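Long-range contact in 3-carboxy-cis,cis-muconate cycloisomerase (Acinetobacter calcoaceticus, PDB 1Q5N), which is a largely helical enzyme of the fumarase/aspartase superfamily that assembles as a tetramer: residues Q150-P163 / M359-E373. Numbering follows the deposited sequence.
Sequences QVMMGRTWLQQALP and MHQNIECTHGLIMAE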
loop_
_atom_site.group_PDB
_atom_site.type_symbol
_atom_site.label_atom_id
_atom_site.label_comp_id
_atom_site.label_asym_id
_atom_site.label_seq_id
_atom_site.Cartn_x
_atom_site.Cartn_y
_atom_site.Cartn_z
ATOM N N GLN A 150 -2.383 21.323 -33.834
ATOM C CA GLN A 150 -1.131 20.625 -34.045
ATOM C C GLN A 150 -1.421 19.107 -34.073
ATOM O O GLN A 150 -1.588 18.460 -33.010
ATOM C CB GLN A 150 -0.165 20.948 -32.929
ATOM C CG GLN A 150 1.105 20.156 -33.038
ATOM C CD GLN A 150 1.775 20.364 -34.424
ATOM O OE1 GLN A 150 2.191 21.486 -34.758
ATOM N NE2 GLN A 150 1.862 19.270 -35.244
ATOM N N VAL A 151 -1.504 18.542 -35.281
ATOM C CA VAL A 151 -1.756 17.113 -35.440
ATOM C C VAL A 151 -0.588 16.196 -34.963
ATOM O O VAL A 151 0.590 16.532 -35.124
ATOM C CB VAL A 151 -2.075 16.798 -36.924
ATOM C CG1 VAL A 151 -2.199 15.322 -37.093
ATOM C CG2 VAL A 151 -3.408 17.449 -37.324
ATOM N N MET A 152 -0.922 15.055 -34.360
ATOM C CA MET A 152 0.108 14.098 -33.890
ATOM C C MET A 152 -0.578 12.754 -33.724
ATOM O O MET A 152 -1.803 12.678 -33.805
ATOM C CB MET A 152 0.698 14.526 -32.550
ATOM C CG MET A 152 -0.376 14.559 -31.472
ATOM S SD MET A 152 0.273 14.954 -29.844
ATOM C CE MET A 152 1.110 13.332 -29.457
ATOM N N MET A 153 0.171 11.679 -33.501
ATOM C CA MET A 153 -0.515 10.390 -33.351
ATOM C C MET A 153 -1.113 10.100 -31.968
ATOM O O MET A 153 -0.514 10.416 -30.925
ATOM C CB MET A 153 0.443 9.249 -33.726
ATOM C CG MET A 153 0.856 9.226 -35.217
ATOM S SD MET A 153 -0.628 9.090 -36.298
ATOM C CE MET A 153 -1.423 7.602 -35.710
ATOM N N GLY A 154 -2.321 9.547 -31.960
ATOM C CA GLY A 154 -2.910 9.097 -30.701
ATOM C C GLY A 154 -2.343 7.671 -30.561
ATOM O O GLY A 154 -2.182 6.935 -31.561
ATOM N N ARG A 155 -2.030 7.255 -29.338
ATOM C CA ARG A 155 -1.417 5.935 -29.091
ATOM C C ARG A 155 -2.192 5.165 -28.029
ATOM O O ARG A 155 -2.508 5.687 -26.922
ATOM C CB ARG A 155 0.060 6.128 -28.647
ATOM C CG ARG A 155 0.924 6.858 -29.724
ATOM C CD ARG A 155 2.231 7.431 -29.176
ATOM N NE ARG A 155 3.137 7.887 -30.255
ATOM C CZ ARG A 155 3.420 9.162 -30.555
ATOM N NH1 ARG A 155 2.881 10.173 -29.873
ATOM N NH2 ARG A 155 4.275 9.433 -31.549
ATOM N N THR A 156 -2.522 3.927 -28.376
ATOM C CA THR A 156 -3.244 3.056 -27.480
ATOM C C THR A 156 -2.389 1.792 -27.265
ATOM O O THR A 156 -1.846 1.218 -28.208
ATOM C CB THR A 156 -4.651 2.722 -28.058
ATOM O OG1 THR A 156 -4.509 2.150 -29.353
ATOM C CG2 THR A 156 -5.476 3.994 -28.202
ATOM N N TRP A 157 -2.248 1.378 -26.008
ATOM C CA TRP A 157 -1.401 0.220 -25.683
ATOM C C TRP A 157 0.011 0.494 -26.247
ATOM O O TRP A 157 0.701 -0.448 -26.640
ATOM C CB TRP A 157 -1.906 -1.097 -26.319
ATOM C CG TRP A 157 -3.297 -1.481 -26.048
ATOM C CD1 TRP A 157 -4.406 -0.833 -26.466
ATOM C CD2 TRP A 157 -3.761 -2.657 -25.348
ATOM N NE1 TRP A 157 -5.540 -1.508 -26.083
ATOM C CE2 TRP A 157 -5.180 -2.635 -25.391
ATOM C CE3 TRP A 157 -3.106 -3.742 -24.711
ATOM C CZ2 TRP A 157 -5.983 -3.649 -24.806
ATOM C CZ3 TRP A 157 -3.890 -4.763 -24.136
ATOM C CH2 TRP A 157 -5.323 -4.707 -24.189
ATOM N N LEU A 158 0.382 1.774 -26.280
ATOM C CA LEU A 158 1.661 2.274 -26.775
ATOM C C LEU A 158 1.910 2.095 -28.277
ATOM O O LEU A 158 3.061 2.186 -28.733
ATOM C CB LEU A 158 2.798 1.638 -26.023
ATOM C CG LEU A 158 3.025 2.075 -24.588
ATOM C CD1 LEU A 158 4.304 1.394 -24.069
ATOM C CD2 LEU A 158 3.197 3.570 -24.541
ATOM N N GLN A 159 0.841 1.841 -29.028
ATOM C CA GLN A 159 0.908 1.637 -30.472
ATOM C C GLN A 159 0.182 2.766 -31.168
ATOM O O GLN A 159 -0.917 3.160 -30.740
ATOM C CB GLN A 159 0.162 0.376 -30.880
ATOM C CG GLN A 159 0.570 -0.885 -30.166
ATOM C CD GLN A 159 1.833 -1.405 -30.714
ATOM O OE1 GLN A 159 1.877 -1.843 -31.867
ATOM N NE2 GLN A 159 2.891 -1.352 -29.922
ATOM N N GLN A 160 0.744 3.243 -32.275
ATOM C CA GLN A 160 0.068 4.301 -33.038
ATOM C C GLN A 160 -1.319 3.827 -33.441
ATOM O O GLN A 160 -1.511 2.665 -33.790
ATOM C CB GLN A 160 0.881 4.695 -34.256
ATOM C CG GLN A 160 2.039 5.633 -33.922
ATOM C CD GLN A 160 2.708 6.145 -35.178
ATOM O OE1 GLN A 160 2.198 5.939 -36.276
ATOM N NE2 GLN A 160 3.838 6.809 -35.029
ATOM N N ALA A 161 -2.314 4.695 -33.342
ATOM C CA ALA A 161 -3.673 4.267 -33.699
ATOM C C ALA A 161 -4.331 5.222 -34.721
ATOM O O ALA A 161 -4.419 4.854 -35.897
ATOM C CB ALA A 161 -4.545 4.123 -32.411
ATOM N N LEU A 162 -4.764 6.425 -34.303
ATOM C CA LEU A 162 -5.391 7.374 -35.225
ATOM C C LEU A 162 -4.876 8.733 -34.802
ATOM O O LEU A 162 -4.415 8.903 -33.671
ATOM C CB LEU A 162 -6.902 7.345 -35.093
ATOM C CG LEU A 162 -7.703 6.124 -35.554
ATOM C CD1 LEU A 162 -9.206 6.406 -35.276
ATOM C CD2 LEU A 162 -7.484 5.856 -37.082
ATOM N N PRO A 163 -4.943 9.731 -35.702
ATOM C CA PRO A 163 -4.455 11.083 -35.369
ATOM C C PRO A 163 -5.279 11.743 -34.276
ATOM O O PRO A 163 -6.461 11.447 -34.146
ATOM C CB PRO A 163 -4.646 11.873 -36.682
ATOM C CG PRO A 163 -4.910 10.809 -37.733
ATOM C CD PRO A 163 -5.666 9.738 -36.989
ATOM N N MET A 359 6.542 15.345 -35.017
ATOM C CA MET A 359 5.159 14.882 -34.952
ATOM C C MET A 359 4.669 14.494 -36.341
ATOM O O MET A 359 3.980 13.467 -36.524
ATOM C CB MET A 359 4.247 15.954 -34.387
ATOM C CG MET A 359 4.431 16.160 -32.919
ATOM S SD MET A 359 3.404 17.544 -32.284
ATOM C CE MET A 359 3.493 17.337 -30.463
ATOM N N HIS A 360 5.046 15.308 -37.332
ATOM C CA HIS A 360 4.628 15.055 -38.716
ATOM C C HIS A 360 5.273 13.764 -39.194
ATOM O O HIS A 360 4.609 12.908 -39.765
ATOM C CB HIS A 360 5.029 16.217 -39.642
ATOM C CG HIS A 360 4.887 15.873 -41.095
ATOM N ND1 HIS A 360 3.655 15.816 -41.728
ATOM C CD2 HIS A 360 5.791 15.394 -41.992
ATOM C CE1 HIS A 360 3.809 15.309 -42.940
ATOM N NE2 HIS A 360 5.092 15.042 -43.126
ATOM N N GLN A 361 6.575 13.641 -38.968
ATOM C CA GLN A 361 7.294 12.426 -39.302
ATOM C C GLN A 361 6.771 11.155 -38.658
ATOM O O GLN A 361 6.748 10.138 -39.306
ATOM C CB GLN A 361 8.735 12.507 -38.882
ATOM C CG GLN A 361 9.548 13.277 -39.831
ATOM C CD GLN A 361 10.938 12.685 -39.964
ATOM O OE1 GLN A 361 11.385 11.907 -39.081
ATOM N NE2 GLN A 361 11.647 13.045 -41.060
ATOM N N ASN A 362 6.367 11.177 -37.391
ATOM C CA ASN A 362 5.944 9.939 -36.815
ATOM C C ASN A 362 4.601 9.551 -37.389
ATOM O O ASN A 362 4.255 8.363 -37.416
ATOM C CB ASN A 362 5.953 10.044 -35.279
ATOM C CG ASN A 362 7.343 10.363 -34.760
ATOM O OD1 ASN A 362 8.347 9.945 -35.392
ATOM N ND2 ASN A 362 7.437 11.115 -33.639
ATOM N N ILE A 363 3.837 10.536 -37.874
ATOM C CA ILE A 363 2.565 10.209 -38.509
ATOM C C ILE A 363 2.856 9.402 -39.819
ATOM O O ILE A 363 2.045 8.546 -40.231
ATOM C CB ILE A 363 1.768 11.490 -38.872
ATOM C CG1 ILE A 363 1.156 12.119 -37.619
ATOM C CG2 ILE A 363 0.660 11.188 -39.887
ATOM C CD1 ILE A 363 0.670 13.572 -37.886
ATOM N N GLU A 364 3.999 9.647 -40.462
ATOM C CA GLU A 364 4.286 8.924 -41.712
ATOM C C GLU A 364 4.871 7.541 -41.506
ATOM O O GLU A 364 5.001 6.766 -42.435
ATOM C CB GLU A 364 5.182 9.767 -42.641
ATOM C CG GLU A 364 4.323 10.743 -43.499
ATOM C CD GLU A 364 3.271 9.973 -44.341
ATOM O OE1 GLU A 364 3.717 9.045 -45.058
ATOM O OE2 GLU A 364 2.028 10.251 -44.300
ATOM N N CYS A 365 5.165 7.220 -40.259
ATOM C CA CYS A 365 5.743 5.944 -39.874
ATOM C C CYS A 365 5.116 4.655 -40.487
ATOM O O CYS A 365 5.830 3.757 -40.935
ATOM C CB CYS A 365 5.711 5.894 -38.339
ATOM S SG CYS A 365 6.692 4.667 -37.660
ATOM N N THR A 366 3.796 4.531 -40.488
ATOM C CA THR A 366 3.181 3.323 -41.068
ATOM C C THR A 366 2.831 3.470 -42.566
ATOM O O THR A 366 2.085 2.671 -43.119
ATOM C CB THR A 366 1.872 2.908 -40.306
ATOM O OG1 THR A 366 0.903 3.972 -40.384
ATOM C CG2 THR A 366 2.192 2.569 -38.853
ATOM N N HIS A 367 3.345 4.519 -43.192
ATOM C CA HIS A 367 3.111 4.754 -44.613
ATOM C C HIS A 367 1.641 4.680 -45.010
ATOM O O HIS A 367 1.283 3.929 -45.902
ATOM C CB HIS A 367 3.925 3.744 -45.436
ATOM C CG HIS A 367 5.311 3.535 -44.899
ATOM N ND1 HIS A 367 6.270 4.540 -44.890
ATOM C CD2 HIS A 367 5.876 2.470 -44.274
ATOM C CE1 HIS A 367 7.360 4.098 -44.281
ATOM N NE2 HIS A 367 7.147 2.844 -43.899
ATOM N N GLY A 368 0.809 5.448 -44.313
ATOM C CA GLY A 368 -0.586 5.527 -44.626
ATOM C C GLY A 368 -1.474 4.444 -44.079
ATOM O O GLY A 368 -2.706 4.571 -44.183
ATOM N N LEU A 369 -0.905 3.382 -43.507
ATOM C CA LEU A 369 -1.762 2.328 -42.969
ATOM C C LEU A 369 -2.738 2.829 -41.879
ATOM O O LEU A 369 -3.866 2.346 -41.813
ATOM C CB LEU A 369 -0.916 1.152 -42.446
ATOM C CG LEU A 369 -0.211 0.363 -43.576
ATOM C CD1 LEU A 369 0.809 -0.621 -43.010
ATOM C CD2 LEU A 369 -1.251 -0.381 -44.387
ATOM N N ILE A 370 -2.323 3.791 -41.044
ATOM C CA ILE A 370 -3.226 4.309 -40.022
ATOM C C ILE A 370 -4.439 5.071 -40.608
ATOM O O ILE A 370 -5.408 5.317 -39.886
ATOM C CB ILE A 370 -2.467 5.225 -38.950
ATOM C CG1 ILE A 370 -1.595 6.303 -39.613
ATOM C CG2 ILE A 370 -1.562 4.370 -38.062
ATOM C CD1 ILE A 370 -2.285 7.628 -39.878
ATOM N N MET A 371 -4.395 5.425 -41.903
ATOM C CA MET A 371 -5.517 6.124 -42.537
ATOM C C MET A 371 -6.486 5.166 -43.202
ATOM O O MET A 371 -7.451 5.577 -43.843
ATOM C CB MET A 371 -5.011 7.146 -43.577
ATOM C CG MET A 371 -4.121 8.249 -42.981
ATOM S SD MET A 371 -5.081 9.182 -41.725
ATOM C CE MET A 371 -6.319 9.915 -42.718
ATOM N N ALA A 372 -6.252 3.877 -43.029
ATOM C CA ALA A 372 -7.093 2.876 -43.671
ATOM C C ALA A 372 -8.570 3.018 -43.368
ATOM O O ALA A 372 -9.424 2.887 -44.260
ATOM C CB ALA A 372 -6.634 1.478 -43.287
ATOM N N GLU A 373 -8.906 3.259 -42.116
ATOM C CA GLU A 373 -10.322 3.354 -41.831
ATOM C C GLU A 373 -10.934 4.668 -42.377
ATOM O O GLU A 373 -12.076 4.662 -42.812
ATOM C CB GLU A 373 -10.592 3.056 -40.343
ATOM C CG GLU A 373 -10.880 4.169 -39.439
ATOM C CD GLU A 373 -11.472 3.650 -38.129
ATOM O OE1 GLU A 373 -10.995 2.578 -37.679
ATOM O OE2 GLU A 373 -12.375 4.294 -37.544
HETATM O O HOH W 1 2.927 12.106 -34.119
HETATM O O HOH W 2 1.991 6.194 -38.991
#
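Met153 wedges between Ile363 and Ile370, at the tight apolar centre where the small antiparallel sheet meets the C-terminal part of helix 356-364 and the following turns. Bent at both chi2 and chi3, its chain lays SD 3.8 Å from Ile363 CG1 and meets Ile370 tip to tip through CE. At the tip of Ile363, Val151 CG1, anti to the backbone N (chi1 175°), presses on CD1 of that isoleucine at 3.5 Å, closer than usual for two carbons; the two side chains cross at about a right angle. Met359 runs extended, its SD 3.6 Å from Gln150 CG and its CE beside Met152 SD. Water 1 links Met153 N to Met359 O across this strand-helix join. The partly exposed flank, Gln160, Cys365 and Thr366, is polar and wetter. Gln160 NE2 donates to Asn362 O (2.9 Å) from above the carbonyl plane, while Cys365 N reaches the same oxygen from the opposite face. Water 2 donates to Gln160 OE1 and Ile363 O and accepts from Thr366 N. Thus the Gln160 amide and the waters satisfy backbone groups around Asn362 and Ile363, while Glu265 of a neighbouring subunit, bound by Gln160 NE2 and Arg155, ties this joint to the tetramer interface; Glu268 of the same chain holds Arg155 and Asn362 ND2.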